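Local coordinates for protein alpha-rhamnosidase (Dictyoglomus thermophilum, PDB 6I60) that probably hydrolyses terminal non-reducing alpha-L-rhamnose residues from alpha-L-rhamnosides, at residues Phe595-Ala600 and Tyr654-Glu659; Trp561-Ile566 and Thr631-His636. One frame throughout, in Å; residues are numbered along the deposited sequence.

Contact 1 of 2, residues Phe595-Ala600 and Tyr654-Glu659; sequences FLKKLA and YKYYSE. With AE3 (2-(2-ethoxyethoxy)ethanol), chain G.
Lys-597 and Tyr-656 approach from opposite directions across two helical segments whose nearest CA atoms, those of Lys-597 and Tyr-657, are 11.1 Å apart. The pair illustrates how long polar side chains can join helices whose backbones stay apart: NZ of Lys-597 donates a hydrogen bond to OH of Tyr-656, though the modelled 2.5 Å is too short to be taken literally. The lysine chain bends at chi3 (49°), and NZ arrives at the edge of the phenol ring, near its plane. The same NZ forms a salt bridge with Glu-594, on helix 586-599. In the helical six-hairpin glycosidase domain, an (alpha/alpha)6 barrel in this family, the contact lies at the surface. Its tighter side belongs to Tyr-657, whose side chain packs on Lys-590 and Val-593 of helix 586-599 and on Ser-642 of helix 626-648. CD2 of Tyr-656 sits 3.4 Å above one face of the Tyr-657 ring, offset toward the rim. The looser side holds the bound 2-(2-ethoxyethoxy)ethanol, with Leu-660 completing its pocket. C6 of this molecule lies 3.8 Å from CE1 of Tyr-656 in an oblique approach, while Glu-659, exposed and extended beyond CG, places OE2 3.4 Å from ether oxygen O3, with no hydrogen bond assigned.

Contact 2 of 2, residues Trp561-Ile566 and Thr631-His636; sequences WSTAYI and TFYFYH
The rings of Tyr-633 and His-636, one helical turn apart, both meet Thr-563, and each is approached differently. One face of the Tyr-633 ring carries CD1 of Phe-632, 3.6 Å above the plane and offset toward the rim, while CG2 of Thr-563 comes in obliquely, 3.5 Å from CE1 of Tyr-633. At the edge of the imidazole of His-636, near its plane, CD1 of Ile-566 lies 4.1 Å from ND1; OG1 of Thr-563 stands obliquely to the same ring, 3.9 Å from ND1 of His-636, with no hydrogen bond assigned. This is buried packing in the (alpha/alpha)6 barrel of the glycosidase domain, where the junction between helices 559-562 and 564-576 rests on helix 626-648. Threonine here serves two chemistries at once. Its methyl packs on the phenol, while OG1, anti to the backbone N (chi1 -169°), is hydrogen-bonded to OD2 of Asp-637. Replacing Thr-563 with an alanine would probably leave Asp-637 without this partner and open a gap beside the Tyr-633 ring. Gln-511 of helix 507-512 touches both Thr-563 and Tyr-633. The threonine and tyrosine side chains cross at about a right angle, and beyond the contact OH of Tyr-633 is hydrogen-bonded to OH of Tyr-766.

Overall arrangement
From the N terminus, the four segments are met in the order 561-566, 595-600, 631-636, 654-659, so the two contacts cross. Contact 2 closes a loop of 64 residues when helix 626-648 returns to the junction at 561-566; contact 1 closes one of 53 when Tyr-656 of helix 651-672 meets Lys-597 of helix 586-599. Each loop contains one segment of the other, a worked case of crossing contacts within one helical domain. Helix 626-648 follows helix 586-599 and precedes helix 651-672. Through Phe-634 it links the contacts directly, CD1 of Phe-634 lying 3.6 Å from CG of Leu-596. With centres 12 Å apart, the contacts connect buried barrel packing to the surface beside the bound glycol ether.

Contact 1 of 2, residues Phe595-Ala600 and Tyr654-Glu659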
# COMPACT_ATOMS: atom_id res chain seq x y z
N PHE A 595 4.00 20.79 -16.90
CA PHE A 595 5.26 20.26 -17.41
C PHE A 595 5.02 19.33 -18.60
O PHE A 595 5.81 19.32 -19.55
CB PHE A 595 6.02 19.52 -16.31
CG PHE A 595 7.21 18.77 -16.81
CD1 PHE A 595 7.18 17.39 -16.96
CD2 PHE A 595 8.37 19.44 -17.15
CE1 PHE A 595 8.27 16.70 -17.43
CE2 PHE A 595 9.48 18.75 -17.62
CZ PHE A 595 9.43 17.38 -17.76
N LEU A 596 3.95 18.53 -18.56
CA LEU A 596 3.63 17.68 -19.70
C LEU A 596 3.26 18.51 -20.92
O LEU A 596 3.57 18.12 -22.05
CB LEU A 596 2.49 16.73 -19.34
CG LEU A 596 2.65 15.28 -19.77
CD1 LEU A 596 4.09 14.82 -19.60
CD2 LEU A 596 1.71 14.38 -18.99
N LYS A 597 2.61 19.66 -20.72
CA LYS A 597 2.32 20.55 -21.83
C LYS A 597 3.59 21.10 -22.45
O LYS A 597 3.63 21.39 -23.65
CB LYS A 597 1.41 21.70 -21.37
CG LYS A 597 -0.06 21.34 -21.29
CD LYS A 597 -0.84 22.39 -20.50
CE LYS A 597 -0.53 23.80 -20.99
NZ LYS A 597 -1.07 24.84 -20.08
N LYS A 598 4.65 21.26 -21.65
CA LYS A 598 5.92 21.72 -22.18
C LYS A 598 6.54 20.68 -23.11
O LYS A 598 7.09 21.02 -24.16
CB LYS A 598 6.88 22.06 -21.04
CG LYS A 598 8.33 22.24 -21.46
CD LYS A 598 9.19 22.73 -20.31
CE LYS A 598 10.54 22.02 -20.27
NZ LYS A 598 11.55 22.77 -19.47
N LEU A 599 6.44 19.40 -22.74
CA LEU A 599 6.94 18.33 -23.60
C LEU A 599 6.07 18.11 -24.82
O LEU A 599 6.50 17.44 -25.77
CB LEU A 599 7.05 17.02 -22.81
CG LEU A 599 8.03 16.98 -21.63
CD1 LEU A 599 7.85 15.71 -20.83
CD2 LEU A 599 9.46 17.11 -22.13
N ALA A 600 4.85 18.66 -24.83
CA ALA A 600 3.91 18.49 -25.94
C ALA A 600 3.49 19.86 -26.45
O ALA A 600 2.36 20.31 -26.20
CB ALA A 600 2.69 17.68 -25.50
N TYR A 654 -11.68 23.98 -15.34
CA TYR A 654 -12.42 22.89 -15.90
C TYR A 654 -12.46 23.06 -17.35
O TYR A 654 -11.95 22.28 -18.06
CB TYR A 654 -13.82 22.84 -15.32
CG TYR A 654 -14.81 22.04 -16.10
CD1 TYR A 654 -14.56 20.77 -16.47
CD2 TYR A 654 -16.01 22.57 -16.45
CE1 TYR A 654 -15.46 20.06 -17.20
CE2 TYR A 654 -16.91 21.86 -17.17
CZ TYR A 654 -16.62 20.61 -17.54
OH TYR A 654 -17.52 19.91 -18.25
N LYS A 655 -13.03 24.15 -17.82
CA LYS A 655 -13.12 24.39 -19.24
C LYS A 655 -11.78 24.38 -19.96
O LYS A 655 -11.66 23.88 -21.03
CB LYS A 655 -13.85 25.70 -19.49
CG LYS A 655 -15.04 25.62 -20.43
CD LYS A 655 -15.56 24.21 -20.71
CE LYS A 655 -16.82 24.21 -21.56
NZ LYS A 655 -18.02 24.68 -20.80
N TYR A 656 -10.75 24.93 -19.37
CA TYR A 656 -9.47 24.93 -19.99
C TYR A 656 -8.95 23.58 -20.26
O TYR A 656 -8.49 23.34 -21.31
CB TYR A 656 -8.51 25.66 -19.10
CG TYR A 656 -7.12 25.64 -19.59
CD1 TYR A 656 -6.70 26.49 -20.56
CD2 TYR A 656 -6.22 24.77 -19.10
CE1 TYR A 656 -5.42 26.47 -21.01
CE2 TYR A 656 -4.94 24.75 -19.55
CZ TYR A 656 -4.56 25.60 -20.51
OH TYR A 656 -3.28 25.57 -20.94
N TYR A 657 -9.00 22.67 -19.31
CA TYR A 657 -8.47 21.34 -19.51
C TYR A 657 -9.34 20.50 -20.36
O TYR A 657 -8.90 19.67 -21.08
CB TYR A 657 -8.22 20.66 -18.19
CG TYR A 657 -7.09 21.29 -17.51
CD1 TYR A 657 -5.91 21.39 -18.14
CD2 TYR A 657 -7.21 21.83 -16.28
CE1 TYR A 657 -4.86 22.00 -17.54
CE2 TYR A 657 -6.17 22.46 -15.69
CZ TYR A 657 -5.01 22.53 -16.34
OH TYR A 657 -3.95 23.13 -15.78
N SER A 658 -10.61 20.79 -20.34
CA SER A 658 -11.52 20.08 -21.15
C SER A 658 -11.21 20.39 -22.57
O SER A 658 -11.22 19.52 -23.37
CB SER A 658 -12.90 20.51 -20.81
OG SER A 658 -13.79 19.51 -21.15
N GLU A 659 -10.95 21.66 -22.89
CA GLU A 659 -10.57 22.10 -24.20
C GLU A 659 -9.25 21.53 -24.61
O GLU A 659 -9.06 21.18 -25.72
CB GLU A 659 -10.35 23.58 -24.17
CG GLU A 659 -11.57 24.44 -24.27
CD GLU A 659 -11.23 25.90 -24.45
OE1 GLU A 659 -12.16 26.70 -24.46
OE2 GLU A 659 -10.05 26.24 -24.58
C1 AE3 G . -5.86 27.95 -30.83
C2 AE3 G . -6.59 27.79 -29.51
O2 AE3 G . -5.82 26.93 -28.66
C3 AE3 G . -6.63 25.99 -27.96
C4 AE3 G . -7.11 26.58 -26.64
O3 AE3 G . -6.81 25.72 -25.54
C5 AE3 G . -5.63 24.99 -25.74
C6 AE3 G . -4.85 25.01 -24.48
O4 AE3 G . -3.56 24.56 -24.85

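Contact 2 of 2, residues Trp561-Ile566 and Thr631-His636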
# COMPACT_ATOMS: atom_id res chain seq x y z
N TRP A 561 4.62 6.62 -15.93
CA TRP A 561 5.09 6.48 -14.56
C TRP A 561 4.63 7.65 -13.69
O TRP A 561 4.02 7.44 -12.63
CB TRP A 561 6.62 6.37 -14.54
CG TRP A 561 7.13 4.95 -14.53
CD1 TRP A 561 7.96 4.40 -13.60
CD2 TRP A 561 6.86 3.93 -15.49
NE1 TRP A 561 8.22 3.09 -13.92
CE2 TRP A 561 7.55 2.77 -15.08
CE3 TRP A 561 6.09 3.87 -16.66
CZ2 TRP A 561 7.50 1.57 -15.79
CZ3 TRP A 561 6.04 2.68 -17.36
CH2 TRP A 561 6.74 1.55 -16.92
N SER A 562 4.90 8.88 -14.13
CA SER A 562 4.57 10.06 -13.34
C SER A 562 3.07 10.28 -13.19
O SER A 562 2.67 11.11 -12.37
CB SER A 562 5.20 11.30 -13.98
OG SER A 562 6.61 11.23 -13.94
N THR A 563 2.24 9.55 -13.94
CA THR A 563 0.80 9.66 -13.79
C THR A 563 0.30 9.16 -12.43
O THR A 563 -0.88 9.34 -12.12
CB THR A 563 0.09 8.88 -14.90
OG1 THR A 563 -1.31 9.20 -14.89
CG2 THR A 563 0.26 7.39 -14.70
N ALA A 564 1.18 8.54 -11.63
CA ALA A 564 0.77 8.01 -10.34
C ALA A 564 0.34 9.10 -9.37
O ALA A 564 -0.38 8.81 -8.40
CB ALA A 564 1.91 7.20 -9.72
N TYR A 565 0.75 10.35 -9.60
CA TYR A 565 0.36 11.43 -8.70
C TYR A 565 -1.14 11.70 -8.78
O TYR A 565 -1.83 11.68 -7.76
CB TYR A 565 1.15 12.70 -9.03
CG TYR A 565 1.15 13.73 -7.92
CD1 TYR A 565 0.77 13.39 -6.63
CD2 TYR A 565 1.54 15.04 -8.16
CE1 TYR A 565 0.77 14.32 -5.61
CE2 TYR A 565 1.55 15.98 -7.15
CZ TYR A 565 1.16 15.62 -5.88
OH TYR A 565 1.17 16.55 -4.86
N ILE A 566 -1.66 11.94 -9.98
CA ILE A 566 -3.08 12.23 -10.12
C ILE A 566 -3.91 10.95 -10.07
O ILE A 566 -5.06 10.98 -9.60
CB ILE A 566 -3.35 13.00 -11.42
CG1 ILE A 566 -2.83 12.22 -12.62
CG2 ILE A 566 -2.69 14.36 -11.38
CD1 ILE A 566 -3.83 12.11 -13.72
N THR A 631 1.30 9.75 -25.08
CA THR A 631 0.17 10.62 -25.38
C THR A 631 -1.12 10.09 -24.76
O THR A 631 -2.00 10.88 -24.41
CB THR A 631 0.02 10.78 -26.89
OG1 THR A 631 1.31 11.01 -27.47
CG2 THR A 631 -0.88 11.95 -27.22
N PHE A 632 -1.23 8.77 -24.61
CA PHE A 632 -2.37 8.18 -23.91
C PHE A 632 -2.47 8.72 -22.49
O PHE A 632 -3.57 9.04 -22.02
CB PHE A 632 -2.25 6.66 -23.92
CG PHE A 632 -3.18 5.96 -22.97
CD1 PHE A 632 -2.76 5.61 -21.69
CD2 PHE A 632 -4.47 5.62 -23.36
CE1 PHE A 632 -3.62 4.96 -20.82
CE2 PHE A 632 -5.33 4.97 -22.48
CZ PHE A 632 -4.90 4.64 -21.22
N TYR A 633 -1.34 8.83 -21.80
CA TYR A 633 -1.35 9.32 -20.43
C TYR A 633 -1.36 10.84 -20.36
O TYR A 633 -1.73 11.39 -19.32
CB TYR A 633 -0.15 8.76 -19.66
CG TYR A 633 -0.42 7.39 -19.08
CD1 TYR A 633 -1.23 7.24 -17.96
CD2 TYR A 633 0.12 6.24 -19.65
CE1 TYR A 633 -1.50 5.99 -17.43
CE2 TYR A 633 -0.13 4.99 -19.12
CZ TYR A 633 -0.94 4.87 -18.01
OH TYR A 633 -1.20 3.63 -17.47
N PHE A 634 -0.96 11.53 -21.43
CA PHE A 634 -1.13 12.98 -21.48
C PHE A 634 -2.61 13.34 -21.54
O PHE A 634 -3.07 14.23 -20.81
CB PHE A 634 -0.38 13.56 -22.67
CG PHE A 634 -0.41 15.06 -22.74
CD1 PHE A 634 -0.36 15.82 -21.58
CD2 PHE A 634 -0.48 15.71 -23.96
CE1 PHE A 634 -0.39 17.20 -21.64
CE2 PHE A 634 -0.51 17.09 -24.03
CZ PHE A 634 -0.46 17.83 -22.86
N TYR A 635 -3.36 12.66 -22.40
CA TYR A 635 -4.81 12.84 -22.42
C TYR A 635 -5.43 12.37 -21.11
O TYR A 635 -6.37 12.99 -20.61
CB TYR A 635 -5.41 12.09 -23.61
CG TYR A 635 -6.92 12.10 -23.68
CD1 TYR A 635 -7.59 13.12 -24.33
CD2 TYR A 635 -7.67 11.09 -23.10
CE1 TYR A 635 -8.97 13.13 -24.40
CE2 TYR A 635 -9.05 11.10 -23.16
CZ TYR A 635 -9.70 12.12 -23.81
OH TYR A 635 -11.07 12.14 -23.88
N HIS A 636 -4.91 11.28 -20.55
CA HIS A 636 -5.44 10.77 -19.28
C HIS A 636 -5.25 11.78 -18.16
O HIS A 636 -6.17 12.02 -17.37
CB HIS A 636 -4.76 9.44 -18.94
CG HIS A 636 -5.28 8.80 -17.69
ND1 HIS A 636 -4.91 9.20 -16.43
CD2 HIS A 636 -6.14 7.76 -17.52
CE1 HIS A 636 -5.52 8.46 -15.53
NE2 HIS A 636 -6.27 7.57 -16.16